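Local coordinates for leucyl-trna synthetase (Plasmodium falciparum, PDB 5FOC), which probably joins leucine to its tRNA at the expense of ATP and, through the editing domain held in this chain, removes wrongly attached amino acids, at residues E7-I11 and N249-G253; I141-Y147 and T245-N249; G152-Q156 and L367-L371. The protein carries 2 engineered substitutions. All coordinates share one frame; numbering follows the deposited sequence.

Contact 1: E7-I11 and N249-G253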
loop_
_atom_site.group_PDB
_atom_site.type_symbol
_atom_site.label_atom_id
_atom_site.label_comp_id
_atom_site.label_asym_id
_atom_site.label_seq_id
_atom_site.Cartn_x
_atom_site.Cartn_y
_atom_site.Cartn_z
ATOM N N GLU A 7 -2.983 6.752 -14.870
ATOM C CA GLU A 7 -3.487 7.350 -13.652
ATOM C C GLU A 7 -3.724 6.180 -12.664
ATOM O O GLU A 7 -4.281 5.149 -13.034
ATOM C CB GLU A 7 -4.769 8.136 -13.896
ATOM C CG GLU A 7 -5.359 8.713 -12.625
ATOM C CD GLU A 7 -6.476 9.696 -12.862
ATOM O OE1 GLU A 7 -6.170 10.854 -13.201
ATOM O OE2 GLU A 7 -7.676 9.316 -12.705
ATOM N N TYR A 8 -3.223 6.345 -11.448
ATOM C CA TYR A 8 -3.418 5.378 -10.355
ATOM C C TYR A 8 -4.268 6.051 -9.305
ATOM O O TYR A 8 -4.247 7.288 -9.171
ATOM C CB TYR A 8 -2.075 4.978 -9.744
ATOM C CG TYR A 8 -1.146 4.270 -10.699
ATOM C CD1 TYR A 8 -0.347 5.016 -11.603
ATOM C CD2 TYR A 8 -1.153 2.900 -10.835
ATOM C CE1 TYR A 8 0.481 4.363 -12.498
ATOM C CE2 TYR A 8 -0.322 2.231 -11.708
ATOM C CZ TYR A 8 0.469 2.996 -12.582
ATOM O OH TYR A 8 1.274 2.303 -13.421
ATOM N N THR A 9 -4.955 5.233 -8.482
ATOM C CA THR A 9 -5.623 5.746 -7.300
ATOM C C THR A 9 -4.781 5.251 -6.124
ATOM O O THR A 9 -4.452 4.091 -6.070
ATOM C CB THR A 9 -7.066 5.261 -7.162
ATOM O OG1 THR A 9 -7.808 5.610 -8.315
ATOM C CG2 THR A 9 -7.724 5.921 -5.956
ATOM N N LEU A 10 -4.269 6.187 -5.370
ATOM C CA LEU A 10 -3.586 5.869 -4.107
ATOM C C LEU A 10 -4.599 5.876 -2.971
ATOM O O LEU A 10 -5.385 6.794 -2.821
ATOM C CB LEU A 10 -2.456 6.857 -3.808
ATOM C CG LEU A 10 -1.456 7.133 -4.932
ATOM C CD1 LEU A 10 -0.354 8.036 -4.413
ATOM C CD2 LEU A 10 -0.927 5.851 -5.535
ATOM N N ILE A 11 -4.571 4.799 -2.190
ATOM C CA ILE A 11 -5.460 4.635 -1.035
ATOM C C ILE A 11 -4.598 4.753 0.208
ATOM O O ILE A 11 -3.517 4.192 0.268
ATOM C CB ILE A 11 -6.188 3.283 -1.124
ATOM C CG1 ILE A 11 -7.084 3.261 -2.403
ATOM C CG2 ILE A 11 -7.042 3.016 0.116
ATOM C CD1 ILE A 11 -7.767 1.948 -2.684
ATOM N N ASN A 249 9.596 0.295 -10.209
ATOM C CA ASN A 249 9.438 1.418 -11.106
ATOM C C ASN A 249 7.980 1.795 -11.397
ATOM O O ASN A 249 7.749 2.733 -12.153
ATOM C CB ASN A 249 10.240 1.213 -12.401
ATOM C CG ASN A 249 9.786 0.011 -13.210
ATOM O OD1 ASN A 249 9.227 -0.940 -12.685
ATOM N ND2 ASN A 249 10.067 0.033 -14.484
ATOM N N ILE A 250 7.013 1.182 -10.700
ATOM C CA ILE A 250 5.605 1.438 -10.932
ATOM C C ILE A 250 5.009 2.042 -9.648
ATOM O O ILE A 250 5.069 1.392 -8.557
ATOM C CB ILE A 250 4.864 0.144 -11.292
ATOM C CG1 ILE A 250 5.385 -0.454 -12.620
ATOM C CG2 ILE A 250 3.343 0.364 -11.289
ATOM C CD1 ILE A 250 5.190 0.466 -13.760
ATOM N N SER A 251 4.498 3.262 -9.740
ATOM C CA SER A 251 3.778 3.925 -8.661
ATOM C C SER A 251 4.557 3.839 -7.329
ATOM O O SER A 251 5.751 4.051 -7.265
ATOM C CB SER A 251 2.362 3.350 -8.598
ATOM O OG SER A 251 1.512 4.120 -7.788
ATOM N N THR A 252 3.820 3.518 -6.241
ATOM C CA THR A 252 4.425 3.537 -4.908
ATOM C C THR A 252 4.973 2.200 -4.375
ATOM O O THR A 252 5.593 2.205 -3.290
ATOM C CB THR A 252 3.333 3.933 -3.859
ATOM O OG1 THR A 252 2.255 3.010 -3.951
ATOM C CG2 THR A 252 2.789 5.299 -4.144
ATOM N N GLY A 253 4.706 1.106 -5.086
ATOM C CA GLY A 253 5.324 -0.172 -4.820
ATOM C C GLY A 253 4.587 -0.788 -3.600
ATOM O O GLY A 253 5.135 -1.727 -3.047
#
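The ring of Tyr8 has Ser251 over one face. Ser251 CB sits almost above the centroid of the Tyr8 ring, at 4.1 Å and only 6° off the ring normal, a CH-pi contact. Ser251 OG lies over the same face, nearer the root of the side chain, at 3.9 Å from Tyr8 CG. Ile250 approaches the ring obliquely near its hydroxyl end. Its CG2 branch comes to 3.5 Å from Tyr8 OH, and the two side chains cross at about a right angle. The contact sets a type II' beta turn, Ile250 to Gly253, against strand 7-15 of the mixed sheet of the editing domain. Ser251 is the second residue of this turn and has positive phi (49°). Its CB points toward the strand.

Leu10 points to the same side of the strand as Tyr8. Its CD2 is 3.7 Å from Ser251 OG, but that hydroxyl is hydrogen-bonded to Ser126 of the neighbouring strand 120-127. Thr252 OG1 likewise has its partner outside the two segments, the carbonyl O of Leu124. Backbone bonds to Thr127 and Gly125 and to Tyr372 and Phe370 hold segment 7-11 in the sheet. With OG1 between the backbone N and the carbonyl carbon (chi1 57°), Thr252 CG2 is left to meet the end of Leu10 tip to tip, 4.0 Å from Leu10 CD2.

Contact 2: I141-Y147 and T245-N249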
loop_
_atom_site.group_PDB
_atom_site.type_symbol
_atom_site.label_atom_id
_atom_site.label_comp_id
_atom_site.label_asym_id
_atom_site.label_seq_id
_atom_site.Cartn_x
_atom_site.Cartn_y
_atom_site.Cartn_z
ATOM N N ILE A 141 3.579 -5.728 -0.169
ATOM C CA ILE A 141 4.818 -4.953 -0.251
ATOM C C ILE A 141 5.918 -5.827 -0.804
ATOM O O ILE A 141 5.851 -7.049 -0.716
ATOM C CB ILE A 141 5.188 -4.370 1.134
ATOM C CG1 ILE A 141 6.135 -3.207 1.041
ATOM C CG2 ILE A 141 5.753 -5.435 2.054
ATOM C CD1 ILE A 141 6.269 -2.387 2.320
ATOM N N ASN A 142 6.902 -5.216 -1.481
ATOM C CA ASN A 142 8.013 -6.011 -1.943
ATOM C C ASN A 142 9.013 -6.190 -0.818
ATOM O O ASN A 142 9.586 -5.212 -0.397
ATOM C CB ASN A 142 8.664 -5.377 -3.180
ATOM C CG ASN A 142 9.714 -6.263 -3.817
ATOM O OD1 ASN A 142 10.457 -6.975 -3.166
ATOM N ND2 ASN A 142 9.775 -6.213 -5.139
ATOM N N PRO A 143 9.186 -7.431 -0.305
ATOM C CA PRO A 143 10.002 -7.615 0.918
ATOM C C PRO A 143 11.507 -7.341 0.712
ATOM O O PRO A 143 12.227 -7.025 1.647
ATOM C CB PRO A 143 9.753 -9.093 1.251
ATOM C CG PRO A 143 9.491 -9.740 -0.078
ATOM C CD PRO A 143 8.703 -8.721 -0.830
ATOM N N ASN A 144 11.962 -7.384 -0.542
ATOM C CA ASN A 144 13.365 -7.294 -0.870
ATOM C C ASN A 144 13.849 -5.893 -1.216
ATOM O O ASN A 144 15.029 -5.718 -1.525
ATOM C CB ASN A 144 13.628 -8.273 -2.037
ATOM C CG ASN A 144 13.444 -9.722 -1.596
ATOM O OD1 ASN A 144 13.839 -10.071 -0.503
ATOM N ND2 ASN A 144 12.840 -10.543 -2.418
ATOM N N GLU A 145 12.945 -4.915 -1.214
ATOM C CA GLU A 145 13.246 -3.548 -1.662
ATOM C C GLU A 145 13.049 -2.575 -0.511
ATOM O O GLU A 145 12.256 -2.827 0.432
ATOM C CB GLU A 145 12.336 -3.167 -2.829
ATOM C CG GLU A 145 12.438 -4.124 -4.015
ATOM C CD GLU A 145 13.729 -4.048 -4.798
ATOM O OE1 GLU A 145 14.530 -3.116 -4.633
ATOM O OE2 GLU A 145 13.945 -4.966 -5.610
ATOM N N TYR A 146 13.767 -1.478 -0.584
ATOM C CA TYR A 146 13.646 -0.377 0.335
ATOM C C TYR A 146 12.404 0.485 0.135
ATOM O O TYR A 146 12.001 0.819 -0.969
ATOM C CB TYR A 146 14.870 0.512 0.244
ATOM C CG TYR A 146 16.093 -0.066 0.880
ATOM C CD1 TYR A 146 16.168 -0.170 2.263
ATOM C CD2 TYR A 146 17.194 -0.457 0.145
ATOM C CE1 TYR A 146 17.286 -0.701 2.870
ATOM C CE2 TYR A 146 18.333 -0.968 0.743
ATOM C CZ TYR A 146 18.358 -1.069 2.136
ATOM O OH TYR A 146 19.480 -1.559 2.718
ATOM N N TYR A 147 11.794 0.870 1.244
ATOM C CA TYR A 147 10.720 1.846 1.228
ATOM C C TYR A 147 11.137 3.064 2.017
ATOM O O TYR A 147 11.871 2.950 3.012
ATOM C CB TYR A 147 9.387 1.243 1.709
ATOM C CG TYR A 147 8.838 0.259 0.717
ATOM C CD1 TYR A 147 9.317 -1.048 0.662
ATOM C CD2 TYR A 147 7.907 0.661 -0.255
ATOM C CE1 TYR A 147 8.847 -1.945 -0.276
ATOM C CE2 TYR A 147 7.405 -0.240 -1.157
ATOM C CZ TYR A 147 7.892 -1.526 -1.204
ATOM O OH TYR A 147 7.438 -2.413 -2.155
ATOM N N THR A 245 6.918 -9.811 -6.799
ATOM C CA THR A 245 6.702 -9.415 -8.227
ATOM C C THR A 245 6.340 -7.944 -8.335
ATOM O O THR A 245 6.252 -7.420 -9.434
ATOM C CB THR A 245 5.549 -10.215 -8.838
ATOM O OG1 THR A 245 4.424 -10.166 -7.920
ATOM C CG2 THR A 245 5.957 -11.629 -9.049
ATOM N N ILE A 246 6.103 -7.259 -7.221
ATOM C CA ILE A 246 5.880 -5.803 -7.243
ATOM C C ILE A 246 7.087 -5.105 -7.910
ATOM O O ILE A 246 8.222 -5.282 -7.494
ATOM C CB ILE A 246 5.639 -5.236 -5.828
ATOM C CG1 ILE A 246 4.260 -5.682 -5.408
ATOM C CG2 ILE A 246 5.783 -3.723 -5.803
ATOM C CD1 ILE A 246 4.023 -5.434 -3.929
ATOM N N LYS A 247 6.813 -4.339 -8.971
ATOM C CA LYS A 247 7.864 -3.636 -9.687
ATOM C C LYS A 247 8.130 -2.265 -9.086
ATOM O O LYS A 247 7.215 -1.440 -8.969
ATOM C CB LYS A 247 7.451 -3.454 -11.169
ATOM C CG LYS A 247 7.329 -4.754 -11.959
ATOM C CD LYS A 247 8.655 -5.521 -12.081
ATOM C CE LYS A 247 8.485 -6.922 -12.690
ATOM N NZ LYS A 247 7.767 -7.840 -11.720
ATOM N N MET A 248 9.384 -2.015 -8.714
ATOM C CA MET A 248 9.734 -0.788 -8.038
ATOM C C MET A 248 9.722 0.465 -8.905
ATOM O O MET A 248 9.767 1.559 -8.386
ATOM C CB MET A 248 11.070 -0.960 -7.349
ATOM C CG MET A 248 11.046 -2.026 -6.248
ATOM S SD MET A 248 9.649 -2.061 -5.070
ATOM C CE MET A 248 9.940 -0.600 -4.078
ATOM N N ASN A 249 9.596 0.295 -10.209
ATOM C CA ASN A 249 9.438 1.418 -11.106
ATOM C C ASN A 249 7.980 1.795 -11.397
ATOM O O ASN A 249 7.749 2.733 -12.153
ATOM C CB ASN A 249 10.240 1.213 -12.401
ATOM C CG ASN A 249 9.786 0.011 -13.210
ATOM O OD1 ASN A 249 9.227 -0.940 -12.685
ATOM N ND2 ASN A 249 10.067 0.033 -14.484
#
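Met248 is the centre of this contact, and it touches Asn142, Glu145 and Tyr147. The aliphatic part of Glu145 slides past Met248 in the opposite direction. Glu145 CG comes to 3.4 Å from Met248 CG, the closest point between these two side chains. The methionine chain is bent at both chi2 (-45°) and chi3 (-71°), which curls its methyl in toward the tyrosine. Met248 CE lies 3.6 Å from Tyr147 CZ, oblique to the ring. The sulfur lies 5.2 Å from the centroid of the Tyr147 ring, also obliquely, a Met-aromatic contact.

Asn142 supplies the polar link. Its ND2 donates to Ile246 O over 3.0 Å, in the carbonyl plane on a lone pair, and the acceptor is close to the plane of the asparagine amide. Asn142 CB packs against Ile246 CB and Met248 SD, and Ile246 CD1 rests against the backbone of Ile141.

Asn142 and Glu145 begin and end the type I beta turn that leads into strand 146-152 of the mixed sheet of the editing domain. The closing bond of the turn is weak. An Asx turn reinforces it: Asn142 OD1 accepts from Asn144 N at 3.1 Å. The amide is thus gripped at both its oxygen and its nitrogen, which fixes its rotation.

Tyr147 is held in turn. Its hydroxyl accepts from Asn142 N at 2.9 Å and also bonds to Gly253, beyond the two segments. Ile141 CD1 covers one face of the ring near its rim, and Asn142 O lies in plane at an edge.

Contact 3: G152-Q156 and L367-L371; sequences GFDKQ and LDGFL
Lys155 and Leu367 bring their CA atoms to 6.5 Å where the loop after strand 146-152 passes the start of strand 369-373. Leu367 follows helix 352-365 and has positive phi (59°). It carries the Schellman motif that ends the helix before the chain enters the sheet of the editing domain.

No direct hydrogen bond joins the two segments. One water does so instead, donating to Asp154 O at 3.0 Å and to Gly369 O at 2.9 Å.

Phe370 and Leu367 carry the contact from the strand side. The far end of the Phe370 ring points at loop backbone: Phe370 CZ is 3.6 Å from Phe153 O and equally far from Asp154 O, both oblique to the ring. Lys155 C lies at the ring edge, near its plane. The ring also touches Ile198 in a nearby loop.

Leu367 splits its two methyls between two charged side chains. The Asp154 and Leu367 side chains cross at about a right angle, with Leu367 CD1 3.9 Å from Asp154 OD2. Leu367 CD2 lies against the aliphatic part of Lys155, 4.0 Å from Lys155 CD. The other carboxylate oxygen of Asp154, OD1, is held by a salt bridge to Lys12 and a hydrogen bond from Asn181. Lys12 also bonds to Leu367 O, tying both segments to strand 7-15.

Gln156 NE2 is bonded to Gln196. With CG between the backbone N and the carbonyl carbon (chi1 86°), the Gln156 chain runs past the phenylalanine in the opposite direction, amide and ring planes 59° apart. This leaves Gln156 OE1 3.6 Å from Phe370 CD1.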
loop_
_atom_site.group_PDB
_atom_site.type_symbol
_atom_site.label_atom_id
_atom_site.label_comp_id
_atom_site.label_asym_id
_atom_site.label_seq_id
_atom_site.Cartn_x
_atom_site.Cartn_y
_atom_site.Cartn_z
ATOM N N GLY A 152 3.886 14.209 4.653
ATOM C CA GLY A 152 3.103 14.826 3.581
ATOM C C GLY A 152 1.761 15.292 4.057
ATOM O O GLY A 152 1.397 15.150 5.265
ATOM N N PHE A 153 1.008 15.797 3.105
ATOM C CA PHE A 153 -0.251 16.440 3.365
ATOM C C PHE A 153 -1.404 15.453 3.296
ATOM O O PHE A 153 -1.373 14.470 2.533
ATOM C CB PHE A 153 -0.492 17.529 2.321
ATOM C CG PHE A 153 0.618 18.565 2.241
ATOM C CD1 PHE A 153 0.739 19.520 3.244
ATOM C CD2 PHE A 153 1.527 18.581 1.192
ATOM C CE1 PHE A 153 1.735 20.459 3.239
ATOM C CE2 PHE A 153 2.530 19.559 1.147
ATOM C CZ PHE A 153 2.641 20.493 2.175
ATOM N N ASP A 154 -2.443 15.764 4.075
ATOM C CA ASP A 154 -3.647 14.944 4.118
ATOM C C ASP A 154 -4.535 15.188 2.921
ATOM O O ASP A 154 -5.270 14.286 2.518
ATOM C CB ASP A 154 -4.439 15.183 5.419
ATOM C CG ASP A 154 -5.435 14.066 5.710
ATOM O OD1 ASP A 154 -5.008 12.886 5.842
ATOM O OD2 ASP A 154 -6.646 14.373 5.790
ATOM N N LYS A 155 -4.461 16.412 2.386
ATOM C CA LYS A 155 -5.196 16.860 1.207
ATOM C C LYS A 155 -4.186 17.472 0.240
ATOM O O LYS A 155 -3.262 18.140 0.680
ATOM C CB LYS A 155 -6.203 17.920 1.646
ATOM C CG LYS A 155 -7.132 18.389 0.552
ATOM C CD LYS A 155 -8.377 19.058 1.117
ATOM C CE LYS A 155 -8.042 20.314 1.890
ATOM N NZ LYS A 155 -9.249 21.164 1.991
ATOM N N GLN A 156 -4.350 17.244 -1.062
ATOM C CA GLN A 156 -3.334 17.655 -2.036
ATOM C C GLN A 156 -3.627 19.033 -2.583
ATOM O O GLN A 156 -3.811 19.956 -1.787
ATOM C CB GLN A 156 -3.145 16.614 -3.143
ATOM C CG GLN A 156 -4.064 16.673 -4.347
ATOM C CD GLN A 156 -3.682 15.618 -5.376
ATOM O OE1 GLN A 156 -4.062 14.464 -5.254
ATOM N NE2 GLN A 156 -2.933 16.018 -6.409
ATOM N N LEU A 367 -11.141 12.212 1.230
ATOM C CA LEU A 367 -9.761 12.258 1.691
ATOM C C LEU A 367 -9.228 10.883 2.108
ATOM O O LEU A 367 -8.390 10.781 2.992
ATOM C CB LEU A 367 -9.619 13.273 2.839
ATOM C CG LEU A 367 -10.134 14.673 2.551
ATOM C CD1 LEU A 367 -9.742 15.603 3.682
ATOM C CD2 LEU A 367 -9.604 15.240 1.245
ATOM N N ASP A 368 -9.694 9.835 1.436
ATOM C CA ASP A 368 -9.216 8.465 1.647
ATOM C C ASP A 368 -8.100 8.049 0.707
ATOM O O ASP A 368 -7.577 6.935 0.802
ATOM C CB ASP A 368 -10.375 7.491 1.573
ATOM C CG ASP A 368 -11.270 7.561 2.810
ATOM O OD1 ASP A 368 -10.760 7.899 3.885
ATOM O OD2 ASP A 368 -12.472 7.322 2.687
ATOM N N GLY A 369 -7.727 8.968 -0.181
ATOM C CA GLY A 369 -6.693 8.739 -1.151
ATOM C C GLY A 369 -6.521 9.886 -2.146
ATOM O O GLY A 369 -7.051 10.965 -1.953
ATOM N N PHE A 370 -5.717 9.615 -3.183
ATOM C CA PHE A 370 -5.238 10.621 -4.128
ATOM C C PHE A 370 -5.218 10.025 -5.519
ATOM O O PHE A 370 -5.062 8.826 -5.696
ATOM C CB PHE A 370 -3.808 11.029 -3.817
ATOM C CG PHE A 370 -3.591 11.532 -2.417
ATOM C CD1 PHE A 370 -3.998 12.815 -2.035
ATOM C CD2 PHE A 370 -2.968 10.733 -1.486
ATOM C CE1 PHE A 370 -3.761 13.295 -0.756
ATOM C CE2 PHE A 370 -2.747 11.210 -0.201
ATOM C CZ PHE A 370 -3.159 12.480 0.170
ATOM N N LEU A 371 -5.360 10.917 -6.502
ATOM C CA LEU A 371 -5.024 10.553 -7.877
ATOM C C LEU A 371 -3.538 10.791 -8.073
ATOM O O LEU A 371 -3.009 11.744 -7.527
ATOM C CB LEU A 371 -5.849 11.353 -8.870
ATOM C CG LEU A 371 -7.375 11.167 -8.785
ATOM C CD1 LEU A 371 -8.145 11.931 -9.866
ATOM C CD2 LEU A 371 -7.797 9.693 -8.790
HETATM O O HOH W 1 -6.582 12.697 0.375
#

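Contact 1 lies between the other two, with its centre 12 Å from that of contact 2 and 13 Å from that of contact 3. Contacts 1 and 2 use successive parts of the chain between strands 238-242 and 254-257 and share Asn249. The probable hydrogen bond between Gly253 O and Tyr147 OH, 2.6 Å, joins them. Contacts 1 and 3 meet through the antiparallel pair 7-15 and 369-373, where Leu10 N is 2.8 Å from Phe370 O. Contacts 2 and 3 stand on opposite sides of the chain's centre, about 14 Å apart at their nearest atoms. In this family the threonine-rich segment after strand 120-127 lines the editing pocket, so contact 1 probably lies near it.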